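Local coordinates for protein possible metal-dependent hydrolase (Veillonella parvula, PDB 3RPC) that probably acts as a zinc-dependent hydrolase of the metallo-beta-lactamase superfamily, carrying a pair of zinc ions in its metal site, at residues L17-I26 / F155-L165; L62-H72 / S85-Q95. One frame throughout, in Å; residues are numbered along the deposited sequence. Where two conformers were deposited one is given.

Contact 1 (L17-I26 / F155-L165); sequences LTIKNTTFLI and FEAADEPTVYL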
loop_
_atom_site.group_PDB
_atom_site.type_symbol
_atom_site.label_atom_id
_atom_site.label_comp_id
_atom_site.label_asym_id
_atom_site.label_seq_id
_atom_site.Cartn_x
_atom_site.Cartn_y
_atom_site.Cartn_z
ATOM N N LEU A 17 -24.488 -0.715 3.578
ATOM C CA LEU A 17 -24.095 -1.913 4.295
ATOM C C LEU A 17 -24.602 -1.811 5.716
ATOM O O LEU A 17 -24.201 -0.919 6.464
ATOM C CB LEU A 17 -22.569 -2.056 4.299
ATOM C CG LEU A 17 -21.992 -3.226 5.099
ATOM C CD1 LEU A 17 -22.441 -4.553 4.490
ATOM C CD2 LEU A 17 -20.464 -3.158 5.153
ATOM N N THR A 18 -25.492 -2.719 6.091
ATOM C CA THR A 18 -26.029 -2.702 7.449
ATOM C C THR A 18 -25.419 -3.845 8.217
ATOM O O THR A 18 -25.466 -4.992 7.780
ATOM C CB THR A 18 -27.558 -2.859 7.480
ATOM O OG1 THR A 18 -28.176 -1.785 6.757
ATOM C CG2 THR A 18 -28.057 -2.846 8.927
ATOM N N ILE A 19 -24.831 -3.524 9.362
ATOM C CA ILE A 19 -24.252 -4.529 10.235
ATOM C C ILE A 19 -24.773 -4.172 11.608
ATOM O O ILE A 19 -24.541 -3.065 12.092
ATOM C CB ILE A 19 -22.721 -4.473 10.241
ATOM C CG1 ILE A 19 -22.164 -4.728 8.844
ATOM C CG2 ILE A 19 -22.149 -5.494 11.218
ATOM C CD1 ILE A 19 -20.647 -4.549 8.768
ATOM N N LYS A 20 -25.506 -5.097 12.219
ATOM C CA LYS A 20 -26.182 -4.808 13.477
ATOM C C LYS A 20 -27.141 -3.629 13.295
ATOM O O LYS A 20 -27.975 -3.651 12.388
ATOM C CB LYS A 20 -25.161 -4.570 14.590
ATOM C CG LYS A 20 -24.631 -5.876 15.202
ATOM C CD LYS A 20 -23.186 -5.766 15.660
ATOM C CE LYS A 20 -22.781 -6.937 16.558
ATOM N NZ LYS A 20 -23.478 -8.218 16.238
ATOM N N ASN A 21 -27.037 -2.603 14.131
ATOM C CA ASN A 21 -27.903 -1.432 14.007
ATOM C C ASN A 21 -27.231 -0.267 13.290
ATOM O O ASN A 21 -27.712 0.863 13.342
ATOM C CB ASN A 21 -28.397 -0.964 15.379
ATOM C CG ASN A 21 -29.201 -2.021 16.106
ATOM O OD1 ASN A 21 -28.980 -2.274 17.291
ATOM N ND2 ASN A 21 -30.138 -2.645 15.402
ATOM N N THR A 22 -26.117 -0.540 12.618
ATOM C CA THR A 22 -25.386 0.517 11.936
ATOM C C THR A 22 -25.471 0.350 10.429
ATOM O O THR A 22 -25.156 -0.717 9.904
ATOM C CB THR A 22 -23.906 0.530 12.357
ATOM O OG1 THR A 22 -23.816 0.905 13.738
ATOM C CG2 THR A 22 -23.113 1.518 11.512
ATOM N N THR A 23 -25.901 1.402 9.737
ATOM C CA THR A 23 -25.919 1.369 8.283
ATOM C C THR A 23 -24.910 2.361 7.709
ATOM O O THR A 23 -24.996 3.558 7.961
ATOM C CB THR A 23 -27.319 1.665 7.734
ATOM O OG1 THR A 23 -28.217 0.619 8.131
ATOM C CG2 THR A 23 -27.302 1.752 6.214
ATOM N N PHE A 24 -23.963 1.846 6.928
ATOM C CA PHE A 24 -22.970 2.653 6.251
ATOM C C PHE A 24 -23.398 2.932 4.821
ATOM O O PHE A 24 -23.630 1.998 4.046
ATOM C CB PHE A 24 -21.629 1.907 6.191
ATOM C CG PHE A 24 -21.040 1.583 7.535
ATOM C CD1 PHE A 24 -20.279 2.525 8.221
ATOM C CD2 PHE A 24 -21.226 0.334 8.108
ATOM C CE1 PHE A 24 -19.719 2.227 9.457
ATOM C CE2 PHE A 24 -20.667 0.024 9.351
ATOM C CZ PHE A 24 -19.910 0.972 10.020
ATOM N N LEU A 25 -23.477 4.211 4.466
ATOM C CA LEU A 25 -23.606 4.602 3.067
ATOM C C LEU A 25 -22.201 4.646 2.475
ATOM O O LEU A 25 -21.350 5.423 2.917
ATOM C CB LEU A 25 -24.298 5.971 2.961
ATOM C CG LEU A 25 -24.398 6.565 1.555
ATOM C CD1 LEU A 25 -25.241 5.684 0.656
ATOM C CD2 LEU A 25 -24.983 7.986 1.595
ATOM N N ILE A 26 -21.975 3.787 1.486
ATOM C CA ILE A 26 -20.657 3.627 0.880
ATOM C C ILE A 26 -20.552 4.384 -0.443
ATOM O O ILE A 26 -21.427 4.269 -1.305
ATOM C CB ILE A 26 -20.369 2.138 0.653
ATOM C CG1 ILE A 26 -20.191 1.435 2.000
ATOM C CG2 ILE A 26 -19.126 1.946 -0.219
ATOM C CD1 ILE A 26 -20.237 -0.081 1.915
ATOM N N PHE A 155 -14.717 -4.685 7.344
ATOM C CA PHE A 155 -15.653 -4.454 8.453
ATOM C C PHE A 155 -15.759 -5.737 9.283
ATOM O O PHE A 155 -16.081 -6.800 8.749
ATOM C CB PHE A 155 -17.064 -4.094 7.954
ATOM C CG PHE A 155 -17.133 -2.867 7.080
ATOM C CD1 PHE A 155 -17.603 -1.662 7.590
ATOM C CD2 PHE A 155 -16.771 -2.923 5.746
ATOM C CE1 PHE A 155 -17.700 -0.539 6.783
ATOM C CE2 PHE A 155 -16.864 -1.799 4.930
ATOM C CZ PHE A 155 -17.322 -0.603 5.451
ATOM N N GLU A 156 -15.483 -5.638 10.580
ATOM C CA GLU A 156 -15.598 -6.772 11.491
ATOM C C GLU A 156 -16.533 -6.425 12.638
ATOM O O GLU A 156 -16.555 -5.288 13.099
ATOM C CB GLU A 156 -14.234 -7.136 12.069
ATOM C CG GLU A 156 -13.248 -7.634 11.042
ATOM C CD GLU A 156 -11.867 -7.853 11.627
ATOM O OE1 GLU A 156 -11.547 -7.218 12.654
ATOM O OE2 GLU A 156 -11.107 -8.665 11.069
ATOM N N ALA A 157 -17.300 -7.407 13.100
ATOM C CA ALA A 157 -18.149 -7.221 14.279
ATOM C C ALA A 157 -18.510 -8.583 14.854
ATOM O O ALA A 157 -18.523 -9.581 14.132
ATOM C CB ALA A 157 -19.409 -6.431 13.921
ATOM N N ALA A 158 -18.807 -8.626 16.149
ATOM C CA ALA A 158 -19.076 -9.890 16.828
ATOM C C ALA A 158 -20.231 -10.656 16.199
ATOM O O ALA A 158 -21.329 -10.118 16.043
ATOM C CB ALA A 158 -19.355 -9.644 18.306
ATOM N N ASP A 159 -19.970 -11.909 15.825
ATOM C CA ASP A 159 -21.006 -12.805 15.311
ATOM C C ASP A 159 -21.566 -12.356 13.972
ATOM O O ASP A 159 -22.646 -12.792 13.567
ATOM C CB ASP A 159 -22.138 -12.942 16.327
ATOM C CG ASP A 159 -21.640 -13.364 17.690
ATOM O OD1 ASP A 159 -20.837 -14.321 17.759
ATOM O OD2 ASP A 159 -22.035 -12.731 18.688
ATOM N N GLU A 160 -20.824 -11.493 13.285
ATOM C CA GLU A 160 -21.239 -11.011 11.978
ATOM C C GLU A 160 -20.213 -11.446 10.939
ATOM O O GLU A 160 -19.044 -11.635 11.264
ATOM C CB GLU A 160 -21.339 -9.482 11.981
ATOM C CG GLU A 160 -22.290 -8.900 13.022
ATOM C CD GLU A 160 -23.725 -9.298 12.755
ATOM O OE1 GLU A 160 -24.021 -9.716 11.614
ATOM O OE2 GLU A 160 -24.554 -9.206 13.686
ATOM N N PRO A 161 -20.643 -11.597 9.677
ATOM C CA PRO A 161 -19.666 -11.893 8.629
ATOM C C PRO A 161 -18.685 -10.743 8.501
ATOM O O PRO A 161 -19.074 -9.582 8.584
ATOM C CB PRO A 161 -20.526 -11.994 7.358
ATOM C CG PRO A 161 -21.771 -11.208 7.674
ATOM C CD PRO A 161 -22.011 -11.436 9.145
ATOM N N THR A 162 -17.412 -11.069 8.320
ATOM C CA THR A 162 -16.429 -10.056 8.004
ATOM C C THR A 162 -16.622 -9.670 6.547
ATOM O O THR A 162 -16.693 -10.533 5.677
ATOM C CB THR A 162 -15.018 -10.585 8.232
ATOM O OG1 THR A 162 -14.827 -10.791 9.635
ATOM C CG2 THR A 162 -13.979 -9.596 7.710
ATOM N N VAL A 163 -16.736 -8.371 6.300
ATOM C CA VAL A 163 -17.009 -7.849 4.969
ATOM C C VAL A 163 -15.792 -7.105 4.432
ATOM O O VAL A 163 -15.265 -6.209 5.091
ATOM C CB VAL A 163 -18.212 -6.887 4.996
ATOM C CG1 VAL A 163 -18.486 -6.330 3.611
ATOM C CG2 VAL A 163 -19.443 -7.596 5.554
ATOM N N TYR A 164 -15.354 -7.475 3.226
ATOM C CA TYR A 164 -14.218 -6.819 2.580
ATOM C C TYR A 164 -14.736 -5.990 1.417
ATOM O O TYR A 164 -15.134 -6.536 0.387
ATOM C CB TYR A 164 -13.216 -7.871 2.078
ATOM C CG TYR A 164 -11.950 -7.345 1.425
ATOM C CD1 TYR A 164 -11.540 -6.016 1.564
ATOM C CD2 TYR A 164 -11.158 -8.192 0.656
ATOM C CE1 TYR A 164 -10.358 -5.557 0.957
ATOM C CE2 TYR A 164 -10.009 -7.746 0.053
ATOM C CZ TYR A 164 -9.610 -6.437 0.192
ATOM O OH TYR A 164 -8.440 -6.033 -0.431
ATOM N N LEU A 165 -14.761 -4.671 1.597
ATOM C CA LEU A 165 -15.045 -3.735 0.519
ATOM C C LEU A 165 -13.711 -3.485 -0.171
ATOM O O LEU A 165 -12.858 -2.762 0.329
ATOM C CB LEU A 165 -15.607 -2.441 1.108
ATOM C CG LEU A 165 -15.941 -1.305 0.153
ATOM C CD1 LEU A 165 -17.223 -1.595 -0.610
ATOM C CD2 LEU A 165 -16.092 -0.011 0.961
#
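Leu17 and Phe155 meet head-on: methyl CD2 of the leucine sits over the centre of the phenylalanine ring, 3.7 Å from the centroid and only 9° off the ring normal, a CH-pi contact. With CG anti to the backbone N (chi1 176°), Leu17 sends that methyl out of its hairpin, where it also reaches CG1 of Val163. The ring of Phe155 in turn acts as a bump for Phe24. Its CE1 stands over the middle of the Phe24 ring, an edge-to-face pair with centroids 5.1 Å apart and planes at 55°, while CG2 of Thr22 lies against the other face of Phe24. Ile19 fills the neighbouring hollow with two branches: CD1 packs on CB of Phe155 at 3.7 Å, and CG2 touches both CB of Ala157 and CG of Glu160, which lie on the same side of it. This is the interior of an alphabeta/betaalpha sandwich, with the hairpin 14-26 in one sheet facing the hairpin 152-165 of the other. Further along, Ile26 CG2 and Leu165 CD2 touch tip to tip at 3.8 Å. At the opposite end the seam turns polar. Lys20, on a type II' turn, bends so that NZ donates to Ala158 O at 2.9 Å and, at the same distance, forms a salt bridge with Glu160 OE2, using the anti lone pair of that oxygen. The other carboxylate oxygen, Glu160 OE1, is hydrogen-bonded to Thr5 OG1.

Contact 2 (L62-H72 / S85-Q95); sequences LSNVTAVVVTH and SIPKSLPIFVQ. With ZN (zinc ion), chain E.
Val68 overlaps Ile92 side by side, the two pointing the same way from neighbouring strands, with Ile92 CD1 3.6 Å from Val68 CB. From ahead, Ile86 CG2 meets Val68 CG2 tip to tip, so the valine is packed both along its flank and at its end. The other branch of Ile92, CG2, crosses to Val70 CG2 at 3.7 Å. On the face that carries Val69 and Phe93, the Phe93 ring turns its edge to Ala67, whose CB lies near the ring plane, 3.9 Å from CE2. Three nearly straight bonds zip the parallel strands together: Val68 N to Pro91 O, Phe93 N to Val68 O at 2.7 Å, and Val70 N to Phe93 O. Beyond them the chains part, and a water takes over, donating to Val70 O and accepting from Gln95 N. Just before the strands, Leu90 crosses Val65 at about a right angle, CD1 to CG1 3.9 Å. At the far end chi1 of 65° swings the His72 ring away from 85-95 and towards the metal. Its ND1 donates to Thr71 OG1, 4° out of the ring plane, which would fix the ring's rotation and present NE2 to zinc at 2.2 Å; Thr71 OG1 is itself hydrogen-bonded to Asp27 OD2. His74, His132, Asp168 and a water complete that zinc's shell. Strands 67-69 and 92-94, joined through helix 80-85, form a beta-alpha-beta crossover, with the zinc-binding loop of the metallo-beta-lactamase fold following its first strand.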
loop_
_atom_site.group_PDB
_atom_site.type_symbol
_atom_site.label_atom_id
_atom_site.label_comp_id
_atom_site.label_asym_id
_atom_site.label_seq_id
_atom_site.Cartn_x
_atom_site.Cartn_y
_atom_site.Cartn_z
ATOM N N LEU A 62 -31.474 7.926 2.046
ATOM C CA LEU A 62 -30.808 8.494 3.212
ATOM C C LEU A 62 -31.382 8.027 4.546
ATOM O O LEU A 62 -30.741 8.190 5.580
ATOM C CB LEU A 62 -30.856 10.023 3.156
ATOM C CG LEU A 62 -30.112 10.685 1.998
ATOM C CD1 LEU A 62 -30.388 12.180 1.985
ATOM C CD2 LEU A 62 -28.622 10.401 2.091
ATOM N N SER A 63 -32.577 7.440 4.515
ATOM C CA SER A 63 -33.380 7.225 5.726
ATOM C C SER A 63 -32.627 6.773 6.986
ATOM O O SER A 63 -32.561 7.514 7.975
ATOM C CB SER A 63 -34.574 6.296 5.442
ATOM O OG SER A 63 -34.188 5.149 4.700
ATOM N N ASN A 64 -32.079 5.563 6.959
ATOM C CA ASN A 64 -31.465 4.972 8.152
ATOM C C ASN A 64 -29.941 4.976 8.144
ATOM O O ASN A 64 -29.305 4.152 8.809
ATOM C CB ASN A 64 -31.961 3.537 8.354
ATOM C CG ASN A 64 -33.317 3.475 9.030
ATOM O OD1 ASN A 64 -33.536 4.103 10.070
ATOM N ND2 ASN A 64 -34.240 2.718 8.440
ATOM N N VAL A 65 -29.352 5.904 7.401
ATOM C CA VAL A 65 -27.892 5.990 7.340
ATOM C C VAL A 65 -27.314 6.490 8.669
ATOM O O VAL A 65 -27.752 7.519 9.196
ATOM C CB VAL A 65 -27.434 6.876 6.160
ATOM C CG1 VAL A 65 -25.926 7.088 6.188
ATOM C CG2 VAL A 65 -27.855 6.251 4.834
ATOM N N THR A 66 -26.343 5.742 9.200
ATOM C CA THR A 66 -25.672 6.024 10.470
ATOM C C THR A 66 -24.324 6.698 10.248
ATOM O O THR A 66 -23.850 7.469 11.086
ATOM C CB THR A 66 -25.341 4.713 11.229
ATOM O OG1 THR A 66 -26.428 3.789 11.120
ATOM C CG2 THR A 66 -25.053 5.004 12.697
ATOM N N ALA A 67 -23.682 6.361 9.132
ATOM C CA ALA A 67 -22.354 6.885 8.835
ATOM C C ALA A 67 -22.085 6.713 7.359
ATOM O O ALA A 67 -22.791 5.970 6.682
ATOM C CB ALA A 67 -21.288 6.168 9.658
ATOM N N VAL A 68 -21.084 7.427 6.865
ATOM C CA VAL A 68 -20.707 7.333 5.462
ATOM C C VAL A 68 -19.257 6.866 5.385
ATOM O O VAL A 68 -18.426 7.245 6.208
ATOM C CB VAL A 68 -20.849 8.703 4.771
ATOM C CG1 VAL A 68 -20.604 8.581 3.285
ATOM C CG2 VAL A 68 -22.238 9.280 5.009
ATOM N N VAL A 69 -18.969 6.012 4.407
ATOM C CA VAL A 69 -17.599 5.568 4.146
ATOM C C VAL A 69 -17.257 6.017 2.739
ATOM O O VAL A 69 -17.966 5.689 1.797
ATOM C CB VAL A 69 -17.469 4.034 4.229
ATOM C CG1 VAL A 69 -16.081 3.577 3.754
ATOM C CG2 VAL A 69 -17.736 3.565 5.650
ATOM N N VAL A 70 -16.185 6.790 2.612
ATOM C CA VAL A 70 -15.760 7.327 1.329
ATOM C C VAL A 70 -14.354 6.804 1.058
ATOM O O VAL A 70 -13.384 7.249 1.679
ATOM C CB VAL A 70 -15.771 8.871 1.361
ATOM C CG1 VAL A 70 -15.403 9.447 0.005
ATOM C CG2 VAL A 70 -17.151 9.377 1.793
ATOM N N THR A 71 -14.243 5.839 0.144
ATOM C CA THR A 71 -12.952 5.185 -0.084
ATOM C C THR A 71 -11.947 6.093 -0.778
ATOM O O THR A 71 -10.730 5.915 -0.629
ATOM C CB THR A 71 -13.083 3.873 -0.875
ATOM O OG1 THR A 71 -13.584 4.144 -2.195
ATOM C CG2 THR A 71 -13.990 2.893 -0.144
ATOM N N HIS A 72 -12.466 7.044 -1.544
ATOM C CA HIS A 72 -11.675 8.064 -2.231
ATOM C C HIS A 72 -12.640 9.057 -2.848
ATOM O O HIS A 72 -13.841 8.794 -2.901
ATOM C CB HIS A 72 -10.696 7.472 -3.273
ATOM C CG HIS A 72 -11.344 6.777 -4.441
ATOM N ND1 HIS A 72 -12.267 5.762 -4.302
ATOM C CD2 HIS A 72 -11.140 6.914 -5.775
ATOM C CE1 HIS A 72 -12.605 5.305 -5.497
ATOM N NE2 HIS A 72 -11.948 5.998 -6.409
ATOM N N SER A 85 -26.694 16.626 -0.122
ATOM C CA SER A 85 -27.844 15.841 0.326
ATOM C C SER A 85 -27.614 15.177 1.679
ATOM O O SER A 85 -28.537 15.042 2.476
ATOM C CB SER A 85 -28.193 14.767 -0.707
ATOM O OG SER A 85 -28.541 15.332 -1.963
ATOM N N ILE A 86 -26.381 14.748 1.934
ATOM C CA ILE A 86 -26.063 14.044 3.173
ATOM C C ILE A 86 -25.961 14.999 4.370
ATOM O O ILE A 86 -25.258 15.999 4.303
ATOM C CB ILE A 86 -24.743 13.254 3.016
ATOM C CG1 ILE A 86 -24.860 12.266 1.852
ATOM C CG2 ILE A 86 -24.375 12.554 4.324
ATOM C CD1 ILE A 86 -23.529 11.657 1.429
ATOM N N PRO A 87 -26.675 14.695 5.471
ATOM C CA PRO A 87 -26.578 15.549 6.662
ATOM C C PRO A 87 -25.127 15.760 7.090
ATOM O O PRO A 87 -24.345 14.801 7.168
ATOM C CB PRO A 87 -27.360 14.766 7.723
ATOM C CG PRO A 87 -28.358 14.003 6.946
ATOM C CD PRO A 87 -27.674 13.626 5.637
ATOM N N LYS A 88 -24.774 17.017 7.347
ATOM C CA LYS A 88 -23.396 17.407 7.608
ATOM C C LYS A 88 -22.865 16.842 8.918
ATOM O O LYS A 88 -21.658 16.850 9.154
ATOM C CB LYS A 88 -23.266 18.932 7.640
ATOM C CG LYS A 88 -23.710 19.638 6.372
ATOM C CD LYS A 88 -22.902 19.210 5.154
ATOM C CE LYS A 88 -23.217 20.125 3.981
ATOM N NZ LYS A 88 -22.447 19.779 2.768
ATOM N N SER A 89 -23.763 16.362 9.769
ATOM C CA SER A 89 -23.355 15.868 11.074
ATOM C C SER A 89 -23.063 14.361 11.105
ATOM O O SER A 89 -22.579 13.851 12.114
ATOM C CB SER A 89 -24.408 16.226 12.126
ATOM O OG SER A 89 -25.653 15.671 11.764
ATOM N N LEU A 90 -23.341 13.649 10.013
ATOM C CA LEU A 90 -23.055 12.214 9.982
ATOM C C LEU A 90 -21.555 11.967 9.960
ATOM O O LEU A 90 -20.820 12.664 9.264
ATOM C CB LEU A 90 -23.671 11.553 8.755
ATOM C CG LEU A 90 -25.183 11.351 8.784
ATOM C CD1 LEU A 90 -25.664 10.813 7.446
ATOM C CD2 LEU A 90 -25.558 10.409 9.928
ATOM N N PRO A 91 -21.093 10.974 10.729
ATOM C CA PRO A 91 -19.672 10.609 10.651
ATOM C C PRO A 91 -19.310 10.156 9.233
ATOM O O PRO A 91 -20.025 9.344 8.645
ATOM C CB PRO A 91 -19.557 9.427 11.621
ATOM C CG PRO A 91 -20.718 9.598 12.554
ATOM C CD PRO A 91 -21.822 10.154 11.707
ATOM N N ILE A 92 -18.209 10.687 8.706
ATOM C CA ILE A 92 -17.700 10.321 7.387
ATOM C C ILE A 92 -16.321 9.712 7.572
ATOM O O ILE A 92 -15.428 10.364 8.097
ATOM C CB ILE A 92 -17.543 11.556 6.475
ATOM C CG1 ILE A 92 -18.743 12.508 6.609
ATOM C CG2 ILE A 92 -17.300 11.132 5.026
ATOM C CD1 ILE A 92 -20.090 11.898 6.205
ATOM N N PHE A 93 -16.148 8.472 7.125
ATOM C CA PHE A 93 -14.872 7.781 7.251
ATOM C C PHE A 93 -14.120 7.931 5.941
ATOM O O PHE A 93 -14.682 7.701 4.877
ATOM C CB PHE A 93 -15.111 6.301 7.566
ATOM C CG PHE A 93 -15.642 6.075 8.955
ATOM C CD1 PHE A 93 -14.774 5.943 10.022
ATOM C CD2 PHE A 93 -17.004 5.992 9.184
ATOM C CE1 PHE A 93 -15.252 5.751 11.308
ATOM C CE2 PHE A 93 -17.496 5.797 10.473
ATOM C CZ PHE A 93 -16.616 5.670 11.532
ATOM N N VAL A 94 -12.858 8.336 6.030
ATOM C CA VAL A 94 -12.058 8.628 4.848
ATOM C C VAL A 94 -10.671 7.995 4.959
ATOM O O VAL A 94 -10.301 7.476 6.010
ATOM C CB VAL A 94 -11.922 10.154 4.631
ATOM C CG1 VAL A 94 -13.300 10.802 4.488
ATOM C CG2 VAL A 94 -11.130 10.799 5.777
ATOM N N GLN A 95 -9.914 8.015 3.862
ATOM C CA GLN A 95 -8.646 7.271 3.797
ATOM C C GLN A 95 -7.401 8.022 4.253
ATOM O O GLN A 95 -6.401 7.404 4.607
ATOM C CB GLN A 95 -8.402 6.758 2.365
ATOM C CG GLN A 95 -8.033 7.859 1.393
ATOM C CD GLN A 95 -7.777 7.365 -0.023
ATOM O OE1 GLN A 95 -7.321 6.237 -0.239
ATOM N NE2 GLN A 95 -8.052 8.222 -0.994
HETATM ZN ZN ZN E . -11.739 5.700 -8.624
HETATM O O HOH W 1 -11.282 9.027 1.611
HETATM O O HOH W 2 -13.358 6.031 -9.757
#

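The centres of the two contacts lie about 14 Å apart, and strand 22-26 connects them: it supplies part of one wall of contact 1 and runs beside strand 67-69 of contact 2 in the same mixed sheet. Backbone and side chain both join them, Leu25 O lying 2.9 Å from Val69 N and Thr23 N 2.8 Å from Thr66 OG1, probable hydrogen bonds. Along the chain, contact 2 is nested inside the loop that contact 1 closes. Contact 1 thus ties two sheets face to face, whereas contact 2 builds outward within one of them and carries its strand to a zinc ligand. Together they illustrate how one sheet both faces the sandwich core and leads into a metal-bearing loop.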